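Local coordinates for protein delta-1-pyrroline-5-carboxylate dehydrogenase, mitochondrial (Mus musculus, PDB 4E3X) that catalyses the NAD(+)-dependent oxidation of L-glutamate gamma-semialdehyde to L-glutamate, the second step of proline breakdown in mitochondria, at residues Q60-P65 with A241-Y246; Y80-S83 with H89-A92; E277-I282 with R296-N301. One frame throughout, in Å; residues are numbered along the deposited sequence.

Contact 1: Q60-P65 with A241-Y246. Unlike the reference sequence in segment 60-65: Thr61 (reference Met).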
loop_
_atom_site.group_PDB
_atom_site.type_symbol
_atom_site.label_atom_id
_atom_site.label_comp_id
_atom_site.label_asym_id
_atom_site.label_seq_id
_atom_site.Cartn_x
_atom_site.Cartn_y
_atom_site.Cartn_z
ATOM N N GLN B 60 -10.846 -35.438 23.451
ATOM C CA GLN B 60 -11.904 -34.911 22.592
ATOM C C GLN B 60 -11.442 -34.623 21.171
ATOM O O GLN B 60 -10.330 -34.136 20.956
ATOM C CB GLN B 60 -12.470 -33.616 23.174
ATOM C CG GLN B 60 -12.863 -33.704 24.647
ATOM C CD GLN B 60 -14.161 -34.458 24.879
ATOM O OE1 GLN B 60 -14.885 -34.798 23.936
ATOM N NE2 GLN B 60 -14.464 -34.721 26.146
ATOM N N THR B 61 -12.319 -34.900 20.210
ATOM C CA THR B 61 -12.134 -34.474 18.833
ATOM C C THR B 61 -13.331 -33.615 18.442
ATOM O O THR B 61 -14.474 -34.079 18.528
ATOM C CB THR B 61 -12.111 -35.672 17.871
ATOM O OG1 THR B 61 -11.113 -36.616 18.281
ATOM C CG2 THR B 61 -11.833 -35.211 16.442
ATOM N N GLU B 62 -13.088 -32.376 18.014
ATOM C CA GLU B 62 -14.173 -31.542 17.498
ATOM C C GLU B 62 -14.309 -31.700 15.993
ATOM O O GLU B 62 -13.326 -31.575 15.276
ATOM C CB GLU B 62 -13.944 -30.062 17.821
ATOM C CG GLU B 62 -15.144 -29.208 17.438
ATOM C CD GLU B 62 -14.969 -27.728 17.710
ATOM O OE1 GLU B 62 -13.856 -27.303 18.071
ATOM O OE2 GLU B 62 -15.953 -26.974 17.544
ATOM N N ALA B 63 -15.530 -31.953 15.524
ATOM C CA ALA B 63 -15.812 -31.983 14.090
ATOM C C ALA B 63 -16.132 -30.564 13.631
ATOM O O ALA B 63 -17.192 -30.013 13.958
ATOM C CB ALA B 63 -16.968 -32.930 13.785
ATOM N N ILE B 64 -15.200 -29.970 12.888
ATOM C CA ILE B 64 -15.275 -28.559 12.527
ATOM C C ILE B 64 -15.663 -28.436 11.056
ATOM O O ILE B 64 -14.909 -28.850 10.184
ATOM C CB ILE B 64 -13.907 -27.869 12.766
ATOM C CG1 ILE B 64 -13.556 -27.906 14.257
ATOM C CG2 ILE B 64 -13.906 -26.439 12.230
ATOM C CD1 ILE B 64 -12.189 -27.344 14.584
ATOM N N PRO B 65 -16.847 -27.865 10.772
ATOM C CA PRO B 65 -17.295 -27.743 9.382
ATOM C C PRO B 65 -16.703 -26.507 8.710
ATOM O O PRO B 65 -16.152 -25.633 9.383
ATOM C CB PRO B 65 -18.802 -27.547 9.535
ATOM C CG PRO B 65 -18.894 -26.713 10.788
ATOM C CD PRO B 65 -17.818 -27.275 11.712
ATOM N N ALA B 241 -8.123 -23.955 17.453
ATOM C CA ALA B 241 -8.158 -22.603 17.990
ATOM C C ALA B 241 -8.724 -21.590 16.997
ATOM O O ALA B 241 -9.408 -20.645 17.394
ATOM C CB ALA B 241 -6.777 -22.167 18.464
ATOM N N SER B 242 -8.447 -21.781 15.707
ATOM C CA SER B 242 -8.947 -20.845 14.703
ATOM C C SER B 242 -10.469 -20.838 14.653
ATOM O O SER B 242 -11.089 -19.776 14.556
ATOM C CB SER B 242 -8.384 -21.170 13.321
ATOM O OG SER B 242 -6.981 -20.998 13.305
ATOM N N TYR B 243 -11.075 -22.022 14.705
ATOM C CA TYR B 243 -12.533 -22.098 14.710
ATOM C C TYR B 243 -13.114 -21.488 15.987
ATOM O O TYR B 243 -14.186 -20.879 15.954
ATOM C CB TYR B 243 -13.002 -23.543 14.538
ATOM C CG TYR B 243 -14.483 -23.681 14.282
ATOM C CD1 TYR B 243 -15.281 -24.486 15.087
ATOM C CD2 TYR B 243 -15.085 -23.019 13.218
ATOM C CE1 TYR B 243 -16.647 -24.622 14.839
ATOM C CE2 TYR B 243 -16.441 -23.143 12.969
ATOM C CZ TYR B 243 -17.215 -23.945 13.770
ATOM O OH TYR B 243 -18.560 -24.049 13.486
ATOM N N ALA B 244 -12.420 -21.649 17.108
ATOM C CA ALA B 244 -12.863 -21.025 18.357
ATOM C C ALA B 244 -12.949 -19.504 18.200
ATOM O O ALA B 244 -13.932 -18.879 18.615
ATOM C CB ALA B 244 -11.935 -21.402 19.505
ATOM N N VAL B 245 -11.931 -18.914 17.583
ATOM C CA VAL B 245 -11.940 -17.483 17.310
ATOM C C VAL B 245 -13.069 -17.096 16.346
ATOM O O VAL B 245 -13.768 -16.103 16.545
ATOM C CB VAL B 245 -10.581 -17.022 16.756
ATOM C CG1 VAL B 245 -10.641 -15.559 16.313
ATOM C CG2 VAL B 245 -9.486 -17.234 17.801
ATOM N N TYR B 246 -13.258 -17.894 15.299
ATOM C CA TYR B 246 -14.338 -17.648 14.346
ATOM C C TYR B 246 -15.690 -17.619 15.064
ATOM O O TYR B 246 -16.479 -16.692 14.880
ATOM C CB TYR B 246 -14.347 -18.691 13.223
ATOM C CG TYR B 246 -15.460 -18.422 12.242
ATOM C CD1 TYR B 246 -15.353 -17.384 11.326
ATOM C CD2 TYR B 246 -16.631 -19.177 12.251
ATOM C CE1 TYR B 246 -16.383 -17.100 10.443
ATOM C CE2 TYR B 246 -17.666 -18.898 11.368
ATOM C CZ TYR B 246 -17.528 -17.859 10.463
ATOM O OH TYR B 246 -18.551 -17.567 9.581
#
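Tyr243 lays its ring against Glu62, Ile64 and Pro65, and through this one aromatic side chain helix 239-251 reaches the inner strand 62-68 of a small mixed sheet. The helix is the crossover between parallel strands 230-233 and 259-261 of the coenzyme-binding domain, so the contact joins the N-terminal sheet to the helix of a beta-alpha-beta unit. Ala241, at the start of the segment, turns its methyl away from the strand, onto Thr147 and Gln151 of helix 140-151; a small residue suits that close approach of two helices. Ser242 keeps its hydroxyl within its own helix, on Ala238 O. At Tyr243 CG stands anti to the backbone N (chi1 -169°), which carries the ring outward to the strand. Ile64 CG2 lies over one ring face, 3.7 Å from the Tyr243 ring centroid and 21° off the normal, a CH-pi contact displaced toward the rim, where it comes within 3.5 Å of Tyr243 CG. The other Ile64 branch runs back along the aromatic stem, CD1 3.9 Å from Tyr243 CB. Glu62, fully extended, brings OE2 in plane to the ring edge, 3.6 Å from Tyr243 CD1, where ring hydrogens are slightly positive; the carboxylate is turned 59° from the ring. Pro65, rigid and apolar, lies crosswise at the far end, with CD 3.8 Å from Tyr243 OH. Replacing Tyr243 by alanine removes the ring and would probably leave Ile64 CG2 without its aromatic face and Glu62 and Pro65 without this partner, opening a gap between helix and strand. Tyr246, one turn on, faces strand 259-261 instead: its ring meets Phe261, which also meets Tyr243, and its OH is hydrogen-bonded to Ile259 O and Arg250 NH1.

Contact 2: Y80-S83 with H89-A92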
loop_
_atom_site.group_PDB
_atom_site.type_symbol
_atom_site.label_atom_id
_atom_site.label_comp_id
_atom_site.label_asym_id
_atom_site.label_seq_id
_atom_site.Cartn_x
_atom_site.Cartn_y
_atom_site.Cartn_z
ATOM N N TYR B 80 -7.542 -34.308 9.577
ATOM C CA TYR B 80 -7.428 -34.267 11.030
ATOM C C TYR B 80 -6.292 -33.371 11.469
ATOM O O TYR B 80 -5.235 -33.341 10.840
ATOM C CB TYR B 80 -7.194 -35.659 11.612
ATOM C CG TYR B 80 -8.361 -36.582 11.423
ATOM C CD1 TYR B 80 -8.418 -37.437 10.335
ATOM C CD2 TYR B 80 -9.421 -36.589 12.322
ATOM C CE1 TYR B 80 -9.496 -38.288 10.150
ATOM C CE2 TYR B 80 -10.497 -37.442 12.153
ATOM C CZ TYR B 80 -10.534 -38.282 11.064
ATOM O OH TYR B 80 -11.613 -39.121 10.894
ATOM N N GLN B 81 -6.528 -32.648 12.558
ATOM C CA GLN B 81 -5.488 -31.910 13.258
ATOM C C GLN B 81 -5.051 -32.764 14.445
ATOM O O GLN B 81 -5.897 -33.268 15.197
ATOM C CB GLN B 81 -6.024 -30.567 13.748
ATOM C CG GLN B 81 -4.988 -29.726 14.458
ATOM C CD GLN B 81 -5.596 -28.523 15.142
ATOM O OE1 GLN B 81 -6.818 -28.317 15.091
ATOM N NE2 GLN B 81 -4.762 -27.727 15.803
ATOM N N LEU B 82 -3.741 -32.943 14.590
ATOM C CA LEU B 82 -3.179 -33.777 15.651
ATOM C C LEU B 82 -2.545 -32.916 16.742
ATOM O O LEU B 82 -2.040 -31.831 16.466
ATOM C CB LEU B 82 -2.117 -34.712 15.070
ATOM C CG LEU B 82 -2.505 -35.485 13.807
ATOM C CD1 LEU B 82 -1.342 -36.370 13.368
ATOM C CD2 LEU B 82 -3.786 -36.304 14.023
ATOM N N SER B 83 -2.555 -33.396 17.981
ATOM C CA SER B 83 -1.847 -32.707 19.049
ATOM C C SER B 83 -0.348 -32.949 18.869
ATOM O O SER B 83 0.089 -34.094 18.858
ATOM C CB SER B 83 -2.311 -33.231 20.408
ATOM O OG SER B 83 -1.689 -32.516 21.465
ATOM N N HIS B 89 -3.603 -38.215 19.465
ATOM C CA HIS B 89 -4.788 -37.419 19.772
ATOM C C HIS B 89 -5.183 -36.579 18.558
ATOM O O HIS B 89 -4.499 -35.626 18.198
ATOM C CB HIS B 89 -4.530 -36.520 20.996
ATOM C CG HIS B 89 -5.718 -35.710 21.433
ATOM N ND1 HIS B 89 -5.611 -34.691 22.358
ATOM C CD2 HIS B 89 -7.029 -35.770 21.090
ATOM C CE1 HIS B 89 -6.803 -34.155 22.560
ATOM N NE2 HIS B 89 -7.678 -34.788 21.798
ATOM N N LYS B 90 -6.289 -36.943 17.924
ATOM C CA LYS B 90 -6.859 -36.124 16.870
ATOM C C LYS B 90 -7.721 -35.069 17.540
ATOM O O LYS B 90 -8.792 -35.379 18.058
ATOM C CB LYS B 90 -7.701 -36.985 15.932
ATOM C CG LYS B 90 -6.883 -37.994 15.147
ATOM C CD LYS B 90 -7.776 -39.001 14.441
ATOM C CE LYS B 90 -6.980 -39.888 13.503
ATOM N NZ LYS B 90 -6.003 -40.732 14.237
ATOM N N VAL B 91 -7.249 -33.826 17.557
ATOM C CA VAL B 91 -7.963 -32.781 18.284
ATOM C C VAL B 91 -9.135 -32.219 17.493
ATOM O O VAL B 91 -10.087 -31.682 18.064
ATOM C CB VAL B 91 -7.021 -31.646 18.760
ATOM C CG1 VAL B 91 -5.816 -32.232 19.491
ATOM C CG2 VAL B 91 -6.578 -30.767 17.591
ATOM N N ALA B 92 -9.071 -32.354 16.175
ATOM C CA ALA B 92 -10.158 -31.891 15.325
ATOM C C ALA B 92 -10.244 -32.739 14.071
ATOM O O ALA B 92 -9.221 -33.225 13.564
ATOM C CB ALA B 92 -9.989 -30.409 14.962
HETATM O O HOH W 1 -3.266 -33.707 23.570
#
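Gln81 O accepts two amides from the facing strand: Val91 N at 2.8 Å, in a hydrogen bond bent to 136° at the hydrogen, and Ala92 N at 3.4 Å, a weak bond. Two residues facing one make a classic beta bulge in this antiparallel hairpin, and the nearly helical backbone of Val91 (psi -24°) produces it. Gln81 N returns a bond to Ala92 O within the bulge, and beyond it Ser83 N binds His89 O at 3.0 Å. Gln81 CG, anti to the backbone N (chi1 -179°), leads an extended chain along Val91 CG2, which comes within 3.5 Å of Gln81 CD. Val91 CG1 rests over the centre of the His89 ring and against Ser83 CB; a branched residue can serve both. On the face bearing Leu82 and Lys90, the lysine lays CD over the Tyr80 ring, 3.9 Å from its centroid, and its CG touches Leu82 CD2 at 3.7 Å. Its ammonium is too distant for more than a weak cation-pi attraction. A water in the His89 ring plane joins ND1, 2.8 Å away, to Ser83 OG, to which it donates. Neighbours use the polar ends: Gln81 OE1 takes Leu240 N of helix 239-251, its NE2 bonds Gly150 O and Ser83 OG bonds Val149 O, both on helix 140-151, and His89 NE2 holds Gln60 O. The hairpin is thus pinned to two helices, with strand 62-68 beside strand 89-95.

Contact 3: E277-I282 with R296-N301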
loop_
_atom_site.group_PDB
_atom_site.type_symbol
_atom_site.label_atom_id
_atom_site.label_comp_id
_atom_site.label_asym_id
_atom_site.label_seq_id
_atom_site.Cartn_x
_atom_site.Cartn_y
_atom_site.Cartn_z
ATOM N N GLU B 277 -12.906 -12.890 -10.826
ATOM C CA GLU B 277 -12.814 -11.490 -11.237
ATOM C C GLU B 277 -13.020 -10.516 -10.072
ATOM O O GLU B 277 -12.676 -9.340 -10.179
ATOM C CB GLU B 277 -13.817 -11.201 -12.348
ATOM C CG GLU B 277 -15.265 -11.266 -11.907
ATOM C CD GLU B 277 -16.229 -11.017 -13.047
ATOM O OE1 GLU B 277 -16.237 -9.892 -13.589
ATOM O OE2 GLU B 277 -16.977 -11.951 -13.405
ATOM N N HIS B 278 -13.561 -11.014 -8.964
ATOM C CA HIS B 278 -13.886 -10.165 -7.831
ATOM C C HIS B 278 -12.829 -10.154 -6.735
ATOM O O HIS B 278 -13.030 -9.543 -5.693
ATOM C CB HIS B 278 -15.218 -10.599 -7.237
ATOM C CG HIS B 278 -16.340 -10.550 -8.219
ATOM N ND1 HIS B 278 -16.863 -9.362 -8.677
ATOM C CD2 HIS B 278 -17.021 -11.534 -8.850
ATOM C CE1 HIS B 278 -17.831 -9.617 -9.538
ATOM N NE2 HIS B 278 -17.948 -10.927 -9.657
ATOM N N LEU B 279 -11.700 -10.823 -6.942
ATOM C CA LEU B 279 -10.634 -10.768 -5.946
ATOM C C LEU B 279 -10.089 -9.346 -5.817
ATOM O O LEU B 279 -9.674 -8.749 -6.803
ATOM C CB LEU B 279 -9.483 -11.687 -6.355
ATOM C CG LEU B 279 -8.317 -11.741 -5.359
ATOM C CD1 LEU B 279 -8.724 -12.463 -4.085
ATOM C CD2 LEU B 279 -7.073 -12.391 -5.964
ATOM N N CYS B 280 -10.055 -8.809 -4.604
ATOM C CA CYS B 280 -9.456 -7.492 -4.443
ATOM C C CYS B 280 -8.271 -7.472 -3.489
ATOM O O CYS B 280 -7.566 -6.473 -3.411
ATOM C CB CYS B 280 -10.495 -6.433 -4.057
ATOM S SG CYS B 280 -11.389 -6.781 -2.538
ATOM N N GLY B 281 -8.028 -8.571 -2.797
ATOM C CA GLY B 281 -6.901 -8.597 -1.889
ATOM C C GLY B 281 -6.580 -9.986 -1.417
ATOM O O GLY B 281 -7.460 -10.840 -1.337
ATOM N N ILE B 282 -5.307 -10.205 -1.111
ATOM C CA ILE B 282 -4.864 -11.398 -0.428
ATOM C C ILE B 282 -4.075 -10.941 0.784
ATOM O O ILE B 282 -3.141 -10.145 0.667
ATOM C CB ILE B 282 -3.993 -12.286 -1.335
ATOM C CG1 ILE B 282 -4.780 -12.720 -2.580
ATOM C CG2 ILE B 282 -3.522 -13.498 -0.566
ATOM C CD1 ILE B 282 -3.956 -13.510 -3.579
ATOM N N ARG B 296 2.199 -14.313 -8.651
ATOM C CA ARG B 296 2.274 -14.656 -10.066
ATOM C C ARG B 296 0.918 -15.098 -10.638
ATOM O O ARG B 296 0.606 -14.834 -11.795
ATOM C CB ARG B 296 3.367 -15.710 -10.304
ATOM C CG ARG B 296 4.800 -15.148 -10.167
ATOM C CD ARG B 296 5.879 -16.224 -10.339
ATOM N NE ARG B 296 7.165 -15.675 -10.785
ATOM C CZ ARG B 296 8.328 -15.808 -10.144
ATOM N NH1 ARG B 296 8.403 -16.469 -9.000
ATOM N NH2 ARG B 296 9.430 -15.270 -10.656
ATOM N N GLN B 297 0.112 -15.773 -9.823
ATOM C CA GLN B 297 -1.231 -16.136 -10.272
ATOM C C GLN B 297 -2.094 -14.902 -10.515
ATOM O O GLN B 297 -2.844 -14.832 -11.487
ATOM C CB GLN B 297 -1.915 -17.060 -9.274
ATOM C CG GLN B 297 -1.325 -18.456 -9.288
ATOM C CD GLN B 297 -2.113 -19.438 -8.449
ATOM O OE1 GLN B 297 -2.281 -19.241 -7.248
ATOM N NE2 GLN B 297 -2.598 -20.507 -9.078
ATOM N N VAL B 298 -1.980 -13.915 -9.636
ATOM C CA VAL B 298 -2.707 -12.672 -9.840
ATOM C C VAL B 298 -2.227 -11.967 -11.114
ATOM O O VAL B 298 -3.031 -11.500 -11.919
ATOM C CB VAL B 298 -2.575 -11.756 -8.618
ATOM C CG1 VAL B 298 -3.057 -10.352 -8.948
ATOM C CG2 VAL B 298 -3.360 -12.339 -7.450
ATOM N N ALA B 299 -0.917 -11.926 -11.326
ATOM C CA ALA B 299 -0.391 -11.303 -12.532
ATOM C C ALA B 299 -0.877 -12.021 -13.796
ATOM O O ALA B 299 -1.255 -11.376 -14.775
ATOM C CB ALA B 299 1.107 -11.266 -12.493
ATOM N N GLN B 300 -0.877 -13.352 -13.769
ATOM C CA GLN B 300 -1.336 -14.147 -14.904
ATOM C C GLN B 300 -2.775 -13.805 -15.251
ATOM O O GLN B 300 -3.133 -13.710 -16.424
ATOM C CB GLN B 300 -1.213 -15.641 -14.582
ATOM C CG GLN B 300 -1.746 -16.584 -15.661
ATOM C CD GLN B 300 -1.767 -18.043 -15.215
ATOM O OE1 GLN B 300 -1.909 -18.344 -14.027
ATOM N NE2 GLN B 300 -1.627 -18.955 -16.170
ATOM N N ASN B 301 -3.595 -13.627 -14.221
ATOM C CA ASN B 301 -5.022 -13.386 -14.413
ATOM C C ASN B 301 -5.417 -11.915 -14.382
ATOM O O ASN B 301 -6.594 -11.588 -14.243
ATOM C CB ASN B 301 -5.836 -14.183 -13.398
ATOM C CG ASN B 301 -5.883 -15.656 -13.727
ATOM O OD1 ASN B 301 -5.468 -16.080 -14.813
ATOM N ND2 ASN B 301 -6.397 -16.452 -12.798
#
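Val298 meets Leu279 and Ile282 with a single methyl, and the whole contact is apolar. CG2 of Val298 lies 4.0 Å from Leu279 CD2 and 4.1 Å from Ile282 CD1, ordinary van der Waals spacing. With CG1 anti to the backbone N (chi1 167°), CG2 falls anti to the carbonyl carbon and is the branch that meets the strand. Leu279 crosses the valine at about a right angle, whereas Ile282 slides past it in the opposite direction, its long arm extended (chi2 176°) to reach Val298 CG2. The nearest CA atoms, of Leu279 and Val298, are 9.0 Å apart, so only the ends of the side chains meet. Long aliphatic chains on the strand and a short branched one on the helix suit that separation. Further apolar neighbours join the cluster: Phe305 touches both Leu279 and Val298, and Leu311 of strand 310-314 touches Ile282 and Val298. The three residues form part of the buried interface between strand 279-285 and helix 288-300, in a beta-alpha-beta unit that strand 310-314 completes in the Rossmann-like NAD-binding domain. Polar groups of the segments find partners beyond the contact. Gln297 NE2 bonds Asp271 OD1 and Asn301 ND2 bonds Thr274 O, tying the helix end to helix 266-274. Ala299 packs on Ala299 of the second subunit. Between strand and helix, then, buried aliphatic groups meet by van der Waals contact alone, consistent with hydrophobic packing, which fixes no direction as a polar bond would.

Contacts 1 and 2 share one N-terminal sheet, through neighbouring strands 62-68 and 89-95, and contact 2 is nested within the chain loop that contact 1 closes. They touch directly: Thr61 OG1 lies 2.6 Å from Lys90 O and Gln60 O 2.9 Å from His89 NE2, both probable hydrogen bonds. Contact 3 lies in the same coenzyme-binding domain as the helix of contact 1, but the two centres are about 29 Å apart. The side chain of Tyr243 is about 11 Å from that of the NAD-binding Ser208, that of Gln81 about 11 Å from that of Asn211, the transition-state stabiliser by similarity, and that of Ile282 about 8 Å from that of NAD-binding Thr290.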